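PDB 5EHK: lantibiotic dehydratase from Microbispora corallina, which probably dehydrates serine and threonine residues of the NAI-107 precursor peptide, using glutamate delivered by glutamyl-tRNA. Local coordinates for residues Q838-H849 and L882-W893; T949-S957 and L1085-V1096. All blocks are in the same frame, centred on the assembly; numbering follows the deposited sequence.

Both contacts belong to the C-terminal part of the chain, on the same side of its centre, with their centres about 29 Å apart and their nearest atoms about 12 Å apart. Contact 1 pairs two antiparallel helices that lie against a four-stranded sheet; it is buried beside the strands but has a partly exposed, polar side away from them. Contact 2 is buried among helices, where 949-957 meets a helix-connecting loop and the start of the next helix. The two share no helix. An indole and leucines dominate contact 1, with a histidine-carboxylate bond at one end; in contact 2 leucine, isoleucine and valine side chains pack beside an arginine-aspartate salt bridge.

Contact 1. Residues Q838-H849 and L882-W893; sequences QVPVLVRAGIEH and LLPEIGARLVEW
Trp893 fills one end of this helix pair, lying flat beneath the side chain of Gln838. The methylene CG of Gln838 sits over the indole, 3.4 Å from the centroid of the Trp893 six-membered ring, a CH-pi contact; beyond CG the chain bends (chi2 73°), and the amide plane stands 75° from the ring. At the rim of the same ring, Val841 CB lies 3.8 Å from Trp893 CH2 and Leu842 CG lies equally close to CZ3. Phe834 meets the indole with its ring nearly perpendicular. Leu842 also reaches Ile886, the two side chains crossing at about a right angle with CD2 of Leu842 3.8 Å from CG1 of Ile886. The helices run antiparallel at 161°, their axes 9.7 Å apart, and form the helical layer against a four-stranded antiparallel sheet, an alpha+beta arrangement: Leu842, Ile886 and Leu882 all rest on Phe871 of the sheet. Leu882 CD1 packs on the backbone of Gly846, 3.6 Å from its N. Away from the sheet the contact loosens and turns polar. Val841 CG1 touches one face of the Arg889 guanidinium, while NE of Arg889 pairs with OE1 of Glu892 at 3.6 Å. Near the last turn of 839-848, the extended Glu885 receives NE2 of His849 on OE1 at 2.8 Å, the donor lying almost in line with the C-O bond. The exposed Glu848 carboxylate lies beside that of Glu885, at the solvent side of the contact.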
loop_
_atom_site.group_PDB
_atom_site.type_symbol
_atom_site.label_atom_id
_atom_site.label_comp_id
_atom_site.label_asym_id
_atom_site.label_seq_id
_atom_site.Cartn_x
_atom_site.Cartn_y
_atom_site.Cartn_z
ATOM N N GLN A 838 -25.633 17.764 -19.448
ATOM C CA GLN A 838 -25.535 16.616 -20.362
ATOM C C GLN A 838 -26.514 15.471 -20.064
ATOM O O GLN A 838 -27.058 14.870 -20.987
ATOM C CB GLN A 838 -24.098 16.062 -20.425
ATOM C CG GLN A 838 -23.165 16.794 -21.384
ATOM C CD GLN A 838 -22.732 18.167 -20.882
ATOM O OE1 GLN A 838 -22.303 18.324 -19.729
ATOM N NE2 GLN A 838 -22.850 19.169 -21.744
ATOM N N VAL A 839 -26.690 15.133 -18.785
ATOM C CA VAL A 839 -27.624 14.074 -18.396
ATOM C C VAL A 839 -29.092 14.364 -18.867
ATOM O O VAL A 839 -29.782 13.455 -19.348
ATOM C CB VAL A 839 -27.484 13.713 -16.880
ATOM C CG1 VAL A 839 -28.541 12.686 -16.452
ATOM C CG2 VAL A 839 -26.097 13.129 -16.618
ATOM N N PRO A 840 -29.542 15.640 -18.775
ATOM C CA PRO A 840 -30.850 15.970 -19.350
ATOM C C PRO A 840 -30.966 15.550 -20.799
ATOM O O PRO A 840 -32.027 15.048 -21.185
ATOM C CB PRO A 840 -30.894 17.485 -19.247
ATOM C CG PRO A 840 -30.136 17.762 -18.016
ATOM C CD PRO A 840 -29.003 16.785 -18.013
ATOM N N VAL A 841 -29.901 15.717 -21.580
ATOM C CA VAL A 841 -29.956 15.275 -22.969
ATOM C C VAL A 841 -30.171 13.762 -23.057
ATOM O O VAL A 841 -30.913 13.278 -23.882
ATOM C CB VAL A 841 -28.722 15.710 -23.749
ATOM C CG1 VAL A 841 -28.727 15.106 -25.131
ATOM C CG2 VAL A 841 -28.680 17.210 -23.832
ATOM N N LEU A 842 -29.534 13.018 -22.177
ATOM C CA LEU A 842 -29.667 11.568 -22.178
ATOM C C LEU A 842 -31.079 11.147 -21.791
ATOM O O LEU A 842 -31.609 10.164 -22.310
ATOM C CB LEU A 842 -28.648 10.958 -21.205
ATOM C CG LEU A 842 -27.184 11.071 -21.640
ATOM C CD1 LEU A 842 -26.271 10.506 -20.578
ATOM C CD2 LEU A 842 -26.994 10.319 -22.929
ATOM N N VAL A 843 -31.692 11.897 -20.877
ATOM C CA VAL A 843 -32.996 11.526 -20.370
ATOM C C VAL A 843 -34.060 11.789 -21.437
ATOM O O VAL A 843 -35.003 10.995 -21.614
ATOM C CB VAL A 843 -33.322 12.255 -19.059
ATOM C CG1 VAL A 843 -34.820 12.138 -18.717
ATOM C CG2 VAL A 843 -32.420 11.726 -17.908
ATOM N N ARG A 844 -33.888 12.884 -22.169
ATOM C CA ARG A 844 -34.784 13.189 -23.271
ATOM C C ARG A 844 -34.705 12.138 -24.361
ATOM O O ARG A 844 -35.716 11.794 -24.978
ATOM C CB ARG A 844 -34.507 14.573 -23.857
ATOM C CG ARG A 844 -34.997 15.718 -23.003
ATOM C CD ARG A 844 -34.952 17.055 -23.738
ATOM N NE ARG A 844 -33.634 17.700 -23.772
ATOM C CZ ARG A 844 -33.163 18.501 -22.812
ATOM N NH1 ARG A 844 -33.885 18.744 -21.719
ATOM N NH2 ARG A 844 -31.966 19.055 -22.938
ATOM N N ALA A 845 -33.509 11.632 -24.618
ATOM C CA ALA A 845 -33.365 10.611 -25.636
ATOM C C ALA A 845 -34.035 9.325 -25.193
ATOM O O ALA A 845 -34.759 8.701 -25.960
ATOM C CB ALA A 845 -31.906 10.369 -25.968
ATOM N N GLY A 846 -33.819 8.951 -23.943
ATOM C CA GLY A 846 -34.397 7.725 -23.418
ATOM C C GLY A 846 -35.912 7.705 -23.475
ATOM O O GLY A 846 -36.532 6.672 -23.734
ATOM N N ILE A 847 -36.504 8.859 -23.207
ATOM C CA ILE A 847 -37.941 9.008 -23.254
ATOM C C ILE A 847 -38.492 8.813 -24.666
ATOM O O ILE A 847 -39.361 7.968 -24.873
ATOM C CB ILE A 847 -38.382 10.339 -22.581
ATOM C CG1 ILE A 847 -38.464 10.122 -21.062
ATOM C CG2 ILE A 847 -39.717 10.847 -23.139
ATOM C CD1 ILE A 847 -38.129 11.350 -20.256
ATOM N N GLU A 848 -37.956 9.533 -25.649
ATOM C CA GLU A 848 -38.456 9.385 -27.014
ATOM C C GLU A 848 -38.184 7.985 -27.593
ATOM O O GLU A 848 -38.607 7.686 -28.721
ATOM C CB GLU A 848 -37.856 10.419 -27.973
ATOM C CG GLU A 848 -36.511 9.964 -28.602
ATOM C CD GLU A 848 -36.037 10.827 -29.782
ATOM O OE1 GLU A 848 -36.697 11.848 -30.106
ATOM O OE2 GLU A 848 -35.015 10.448 -30.405
ATOM N N HIS A 849 -37.478 7.135 -26.854
ATOM C CA HIS A 849 -37.286 5.758 -27.309
ATOM C C HIS A 849 -38.029 4.810 -26.376
ATOM O O HIS A 849 -37.815 3.593 -26.381
ATOM C CB HIS A 849 -35.813 5.395 -27.364
ATOM C CG HIS A 849 -35.098 5.989 -28.527
ATOM N ND1 HIS A 849 -34.894 5.304 -29.700
ATOM C CD2 HIS A 849 -34.521 7.203 -28.692
ATOM C CE1 HIS A 849 -34.231 6.074 -30.545
ATOM N NE2 HIS A 849 -33.995 7.233 -29.959
ATOM N N LEU A 882 -32.158 3.579 -28.852
ATOM C CA LEU A 882 -31.606 4.473 -27.846
ATOM C C LEU A 882 -30.099 4.421 -27.780
ATOM O O LEU A 882 -29.452 5.461 -27.767
ATOM C CB LEU A 882 -32.169 4.169 -26.465
ATOM C CG LEU A 882 -31.512 4.980 -25.345
ATOM C CD1 LEU A 882 -31.735 6.471 -25.585
ATOM C CD2 LEU A 882 -32.084 4.562 -23.991
ATOM N N LEU A 883 -29.537 3.220 -27.729
ATOM C CA LEU A 883 -28.092 3.093 -27.546
ATOM C C LEU A 883 -27.240 3.855 -28.558
ATOM O O LEU A 883 -26.298 4.540 -28.166
ATOM C CB LEU A 883 -27.655 1.637 -27.514
ATOM C CG LEU A 883 -26.152 1.534 -27.319
ATOM C CD1 LEU A 883 -25.791 2.044 -25.933
ATOM C CD2 LEU A 883 -25.785 0.098 -27.457
ATOM N N PRO A 884 -27.576 3.765 -29.853
ATOM C CA PRO A 884 -26.706 4.488 -30.780
ATOM C C PRO A 884 -26.916 5.997 -30.754
ATOM O O PRO A 884 -25.980 6.731 -31.083
ATOM C CB PRO A 884 -27.103 3.915 -32.141
ATOM C CG PRO A 884 -27.725 2.600 -31.828
ATOM C CD PRO A 884 -28.460 2.827 -30.566
ATOM N N GLU A 885 -28.091 6.469 -30.358
ATOM C CA GLU A 885 -28.260 7.912 -30.238
ATOM C C GLU A 885 -27.393 8.407 -29.084
ATOM O O GLU A 885 -26.638 9.367 -29.227
ATOM C CB GLU A 885 -29.730 8.295 -30.047
ATOM C CG GLU A 885 -29.926 9.780 -29.779
ATOM C CD GLU A 885 -31.382 10.242 -29.833
ATOM O OE1 GLU A 885 -32.284 9.397 -30.078
ATOM O OE2 GLU A 885 -31.616 11.459 -29.595
ATOM N N ILE A 886 -27.526 7.722 -27.953
ATOM C CA ILE A 886 -26.729 7.924 -26.763
ATOM C C ILE A 886 -25.218 7.876 -27.043
ATOM O O ILE A 886 -24.459 8.757 -26.598
ATOM C CB ILE A 886 -27.078 6.842 -25.725
ATOM C CG1 ILE A 886 -28.225 7.316 -24.842
ATOM C CG2 ILE A 886 -25.934 6.584 -24.788
ATOM C CD1 ILE A 886 -28.490 6.383 -23.647
ATOM N N GLY A 887 -24.780 6.855 -27.769
ATOM C CA GLY A 887 -23.367 6.686 -28.027
ATOM C C GLY A 887 -22.765 7.814 -28.843
ATOM O O GLY A 887 -21.651 8.262 -28.586
ATOM N N ALA A 888 -23.477 8.254 -29.864
ATOM C CA ALA A 888 -22.968 9.349 -30.667
ATOM C C ALA A 888 -22.793 10.606 -29.799
ATOM O O ALA A 888 -21.802 11.322 -29.931
ATOM C CB ALA A 888 -23.880 9.622 -31.862
ATOM N N ARG A 889 -23.761 10.887 -28.927
ATOM C CA ARG A 889 -23.619 12.015 -28.019
ATOM C C ARG A 889 -22.436 11.803 -27.057
ATOM O O ARG A 889 -21.680 12.739 -26.782
ATOM C CB ARG A 889 -24.930 12.301 -27.267
ATOM C CG ARG A 889 -26.188 12.423 -28.156
ATOM C CD ARG A 889 -26.062 13.447 -29.299
ATOM N NE ARG A 889 -26.296 14.831 -28.877
ATOM C CZ ARG A 889 -27.496 15.411 -28.789
ATOM N NH1 ARG A 889 -28.608 14.741 -29.074
ATOM N NH2 ARG A 889 -27.588 16.675 -28.399
ATOM N N LEU A 890 -22.277 10.571 -26.562
ATOM C CA LEU A 890 -21.200 10.240 -25.635
ATOM C C LEU A 890 -19.838 10.416 -26.276
ATOM O O LEU A 890 -18.894 10.846 -25.618
ATOM C CB LEU A 890 -21.353 8.846 -25.018
ATOM C CG LEU A 890 -22.514 8.723 -24.038
ATOM C CD1 LEU A 890 -22.562 7.325 -23.426
ATOM C CD2 LEU A 890 -22.465 9.798 -22.935
ATOM N N VAL A 891 -19.742 10.128 -27.569
ATOM C CA VAL A 891 -18.488 10.350 -28.261
ATOM C C VAL A 891 -18.256 11.859 -28.481
ATOM O O VAL A 891 -17.171 12.333 -28.226
ATOM C CB VAL A 891 -18.439 9.608 -29.603
ATOM C CG1 VAL A 891 -17.331 10.177 -30.497
ATOM C CG2 VAL A 891 -18.292 8.109 -29.382
ATOM N N GLU A 892 -19.270 12.623 -28.889
ATOM C CA GLU A 892 -19.126 14.077 -28.967
ATOM C C GLU A 892 -18.617 14.619 -27.636
ATOM O O GLU A 892 -17.637 15.376 -27.598
ATOM C CB GLU A 892 -20.444 14.811 -29.293
ATOM C CG GLU A 892 -21.234 14.468 -30.607
ATOM C CD GLU A 892 -22.680 15.027 -30.569
ATOM O OE1 GLU A 892 -22.977 15.905 -29.729
ATOM O OE2 GLU A 892 -23.563 14.511 -31.289
ATOM N N TRP A 893 -19.281 14.232 -26.546
ATOM C CA TRP A 893 -18.942 14.781 -25.235
ATOM C C TRP A 893 -17.500 14.457 -24.822
ATOM O O TRP A 893 -16.849 15.267 -24.165
ATOM C CB TRP A 893 -19.943 14.328 -24.173
ATOM C CG TRP A 893 -21.286 14.946 -24.374
ATOM C CD1 TRP A 893 -21.559 16.055 -25.104
ATOM C CD2 TRP A 893 -22.546 14.466 -23.893
ATOM N NE1 TRP A 893 -22.900 16.317 -25.105
ATOM C CE2 TRP A 893 -23.538 15.361 -24.367
ATOM C CE3 TRP A 893 -22.938 13.375 -23.113
ATOM C CZ2 TRP A 893 -24.898 15.199 -24.089
ATOM C CZ3 TRP A 893 -24.285 13.220 -22.823
ATOM C CH2 TRP A 893 -25.251 14.127 -23.315
#

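Contact 2. Residues T949-S957 and L1085-V1096; sequences TLDEVTAIS and LIGGSAERERSV
In the helical part of the C-terminal region, Leu950, Asp951 and Thr954 on the first turns of helix 950-965 pack against the connection between helices 1068-1085 and 1090-1109. Helix segments 950-957 and 1090-1096 cross at -62°, with axes 10.3 Å apart. Their polar link is a salt bridge. Arg1092, extended from CG to NE and with CG trans to the backbone N (chi1 -169°), carries its guanidinium across to Asp951, whose OD1 accepts from NH2 of Arg1092 at 2.6 Å; the oxygen lies close to the guanidinium plane. A weak second bond runs from NE of Arg1092 to the same OD1, 3.1 Å away, so one oxygen takes both. Ile1086 CG2 sits over the face of this guanidinium and also meets CG of Leu950 at 3.8 Å. Deeper in, Val1096 wedges against the helix: its CG1 touches the backbone O of Asp951 and CG2 of Thr954, the latter 3.7 Å away, while its CG2 lies beside the Asp951 carboxylate. Thr954 turns its hydroxyl back onto its own helix, where OG1 donates to Leu950 O at 2.9 Å from above the carbonyl plane; the same OG1 faces CB and CG of Leu1085, so the buried hydroxyl is satisfied within an apolar setting. Leu1085 continues onto Ala934 and Leu937 of helix 920-942. Both helices are closed at their N termini: Thr949 and Glu952 form a capping box, and OG of Ser1089 accepts from the backbone N of Arg1092. Gly1087 and Gly1088, both with positive phi, carry the chain to Ser1089, whose side chain makes the N-cap bond typical of a helix start.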
loop_
_atom_site.group_PDB
_atom_site.type_symbol
_atom_site.label_atom_id
_atom_site.label_comp_id
_atom_site.label_asym_id
_atom_site.label_seq_id
_atom_site.Cartn_x
_atom_site.Cartn_y
_atom_site.Cartn_z
ATOM N N THR A 949 -26.914 26.969 -0.152
ATOM C CA THR A 949 -25.806 26.122 -0.536
ATOM C C THR A 949 -26.330 24.731 -0.884
ATOM O O THR A 949 -27.488 24.415 -0.650
ATOM C CB THR A 949 -24.789 25.993 0.613
ATOM O OG1 THR A 949 -25.433 25.393 1.746
ATOM C CG2 THR A 949 -24.241 27.366 1.010
ATOM N N LEU A 950 -25.467 23.902 -1.445
ATOM C CA LEU A 950 -25.808 22.525 -1.719
ATOM C C LEU A 950 -26.128 21.765 -0.441
ATOM O O LEU A 950 -27.072 20.995 -0.406
ATOM C CB LEU A 950 -24.653 21.854 -2.454
ATOM C CG LEU A 950 -24.961 20.710 -3.414
ATOM C CD1 LEU A 950 -26.097 21.054 -4.369
ATOM C CD2 LEU A 950 -23.706 20.380 -4.190
ATOM N N ASP A 951 -25.365 21.993 0.623
ATOM C CA ASP A 951 -25.626 21.307 1.892
ATOM C C ASP A 951 -27.002 21.663 2.427
ATOM O O ASP A 951 -27.699 20.830 3.015
ATOM C CB ASP A 951 -24.572 21.631 2.945
ATOM C CG ASP A 951 -23.216 21.067 2.604
ATOM O OD1 ASP A 951 -22.986 20.761 1.416
ATOM O OD2 ASP A 951 -22.384 20.906 3.529
ATOM N N GLU A 952 -27.387 22.913 2.228
ATOM C CA GLU A 952 -28.707 23.344 2.640
ATOM C C GLU A 952 -29.800 22.619 1.865
ATOM O O GLU A 952 -30.663 21.988 2.467
ATOM C CB GLU A 952 -28.852 24.866 2.525
ATOM C CG GLU A 952 -28.297 25.604 3.744
ATOM C CD GLU A 952 -28.049 27.074 3.488
ATOM O OE1 GLU A 952 -27.746 27.439 2.328
ATOM O OE2 GLU A 952 -28.186 27.869 4.443
ATOM N N VAL A 953 -29.744 22.671 0.540
ATOM C CA VAL A 953 -30.796 22.054 -0.259
ATOM C C VAL A 953 -30.813 20.544 -0.014
ATOM O O VAL A 953 -31.870 19.922 -0.086
ATOM C CB VAL A 953 -30.693 22.394 -1.760
ATOM C CG1 VAL A 953 -30.501 23.901 -1.939
ATOM C CG2 VAL A 953 -29.557 21.634 -2.407
ATOM N N THR A 954 -29.652 19.965 0.309
ATOM C CA THR A 954 -29.576 18.535 0.626
ATOM C C THR A 954 -30.230 18.228 1.970
ATOM O O THR A 954 -30.964 17.244 2.096
ATOM C CB THR A 954 -28.142 17.983 0.553
ATOM O OG1 THR A 954 -27.622 18.204 -0.764
ATOM C CG2 THR A 954 -28.116 16.470 0.819
ATOM N N ALA A 955 -29.958 19.066 2.969
ATOM C CA ALA A 955 -30.636 18.963 4.261
ATOM C C ALA A 955 -32.146 19.098 4.053
ATOM O O ALA A 955 -32.932 18.283 4.539
ATOM C CB ALA A 955 -30.148 20.055 5.190
ATOM N N ILE A 956 -32.536 20.108 3.287
ATOM C CA ILE A 956 -33.920 20.295 2.923
ATOM C C ILE A 956 -34.454 19.041 2.256
ATOM O O ILE A 956 -35.533 18.576 2.593
ATOM C CB ILE A 956 -34.081 21.497 1.990
ATOM C CG1 ILE A 956 -33.660 22.777 2.703
ATOM C CG2 ILE A 956 -35.504 21.615 1.481
ATOM C CD1 ILE A 956 -33.612 23.975 1.777
ATOM N N SER A 957 -33.673 18.464 1.351
ATOM C CA SER A 957 -34.108 17.272 0.629
ATOM C C SER A 957 -34.228 16.053 1.557
ATOM O O SER A 957 -35.187 15.295 1.454
ATOM C CB SER A 957 -33.192 16.980 -0.559
ATOM O OG SER A 957 -33.798 16.094 -1.479
ATOM N N LEU A 1085 -26.963 14.030 -4.704
ATOM C CA LEU A 1085 -26.775 15.460 -4.545
ATOM C C LEU A 1085 -25.319 15.780 -4.134
ATOM O O LEU A 1085 -24.665 16.613 -4.765
ATOM C CB LEU A 1085 -27.784 16.007 -3.532
ATOM C CG LEU A 1085 -28.852 17.073 -3.810
ATOM C CD1 LEU A 1085 -28.988 17.481 -5.251
ATOM C CD2 LEU A 1085 -30.172 16.601 -3.264
ATOM N N ILE A 1086 -24.775 15.085 -3.139
ATOM C CA ILE A 1086 -23.413 15.405 -2.693
ATOM C C ILE A 1086 -22.623 14.123 -2.556
ATOM O O ILE A 1086 -22.832 13.160 -3.308
ATOM C CB ILE A 1086 -23.404 16.154 -1.343
ATOM C CG1 ILE A 1086 -24.181 15.359 -0.292
ATOM C CG2 ILE A 1086 -24.018 17.548 -1.481
ATOM C CD1 ILE A 1086 -24.107 15.935 1.077
ATOM N N GLY A 1087 -21.681 14.084 -1.636
ATOM C CA GLY A 1087 -21.077 12.791 -1.383
ATOM C C GLY A 1087 -20.220 12.213 -2.494
ATOM O O GLY A 1087 -20.223 12.668 -3.640
ATOM N N GLY A 1088 -19.529 11.145 -2.131
ATOM C CA GLY A 1088 -18.169 10.971 -2.562
ATOM C C GLY A 1088 -17.437 11.457 -1.319
ATOM O O GLY A 1088 -16.246 11.783 -1.366
ATOM N N SER A 1089 -18.178 11.518 -0.205
ATOM C CA SER A 1089 -17.624 11.858 1.110
ATOM C C SER A 1089 -18.540 11.424 2.259
ATOM O O SER A 1089 -19.588 12.030 2.494
ATOM C CB SER A 1089 -17.382 13.367 1.200
ATOM O OG SER A 1089 -17.182 13.784 2.538
ATOM N N ALA A 1090 -18.131 10.390 2.992
ATOM C CA ALA A 1090 -18.929 9.883 4.121
ATOM C C ALA A 1090 -19.124 10.903 5.259
ATOM O O ALA A 1090 -20.198 10.968 5.868
ATOM C CB ALA A 1090 -18.372 8.575 4.648
ATOM N N GLU A 1091 -18.095 11.696 5.542
ATOM C CA GLU A 1091 -18.210 12.708 6.583
ATOM C C GLU A 1091 -19.210 13.779 6.144
ATOM O O GLU A 1091 -20.046 14.207 6.933
ATOM C CB GLU A 1091 -16.842 13.335 6.918
ATOM C CG GLU A 1091 -16.262 14.240 5.825
ATOM C CD GLU A 1091 -14.999 14.992 6.245
ATOM O OE1 GLU A 1091 -14.652 14.976 7.452
ATOM O OE2 GLU A 1091 -14.373 15.625 5.361
ATOM N N ARG A 1092 -19.153 14.174 4.874
ATOM C CA ARG A 1092 -20.037 15.212 4.380
ATOM C C ARG A 1092 -21.499 14.789 4.511
ATOM O O ARG A 1092 -22.357 15.581 4.893
ATOM C CB ARG A 1092 -19.710 15.615 2.938
ATOM C CG ARG A 1092 -20.474 16.887 2.517
ATOM C CD ARG A 1092 -20.266 17.276 1.069
ATOM N NE ARG A 1092 -20.946 18.533 0.750
ATOM C CZ ARG A 1092 -20.885 19.130 -0.438
ATOM N NH1 ARG A 1092 -20.202 18.582 -1.422
ATOM N NH2 ARG A 1092 -21.524 20.265 -0.648
ATOM N N GLU A 1093 -21.777 13.530 4.213
ATOM C CA GLU A 1093 -23.123 13.023 4.374
ATOM C C GLU A 1093 -23.587 13.045 5.833
ATOM O O GLU A 1093 -24.733 13.385 6.121
ATOM C CB GLU A 1093 -23.232 11.610 3.804
ATOM C CG GLU A 1093 -24.627 11.066 3.917
ATOM C CD GLU A 1093 -24.776 9.731 3.264
ATOM O OE1 GLU A 1093 -23.995 9.444 2.329
ATOM O OE2 GLU A 1093 -25.662 8.961 3.700
ATOM N N ARG A 1094 -22.693 12.699 6.752
ATOM C CA ARG A 1094 -23.025 12.714 8.175
ATOM C C ARG A 1094 -23.287 14.120 8.704
ATOM O O ARG A 1094 -24.169 14.308 9.536
ATOM C CB ARG A 1094 -21.954 12.014 8.999
ATOM C CG ARG A 1094 -22.363 10.653 9.460
ATOM C CD ARG A 1094 -21.232 9.648 9.270
ATOM N NE ARG A 1094 -19.946 10.259 9.565
ATOM C CZ ARG A 1094 -18.793 9.814 9.092
ATOM N NH1 ARG A 1094 -18.779 8.751 8.304
ATOM N NH2 ARG A 1094 -17.664 10.437 9.404
ATOM N N SER A 1095 -22.517 15.102 8.240
ATOM C CA SER A 1095 -22.776 16.482 8.626
ATOM C C SER A 1095 -24.143 16.912 8.121
ATOM O O SER A 1095 -25.019 17.270 8.913
ATOM C CB SER A 1095 -21.707 17.423 8.087
ATOM O OG SER A 1095 -20.421 16.993 8.502
ATOM N N VAL A 1096 -24.337 16.826 6.805
ATOM C CA VAL A 1096 -25.563 17.306 6.191
ATOM C C VAL A 1096 -26.773 16.602 6.790
ATOM O O VAL A 1096 -27.812 17.243 7.000
ATOM C CB VAL A 1096 -25.557 17.139 4.653
ATOM C CG1 VAL A 1096 -26.851 17.672 4.060
ATOM C CG2 VAL A 1096 -24.384 17.884 4.051
#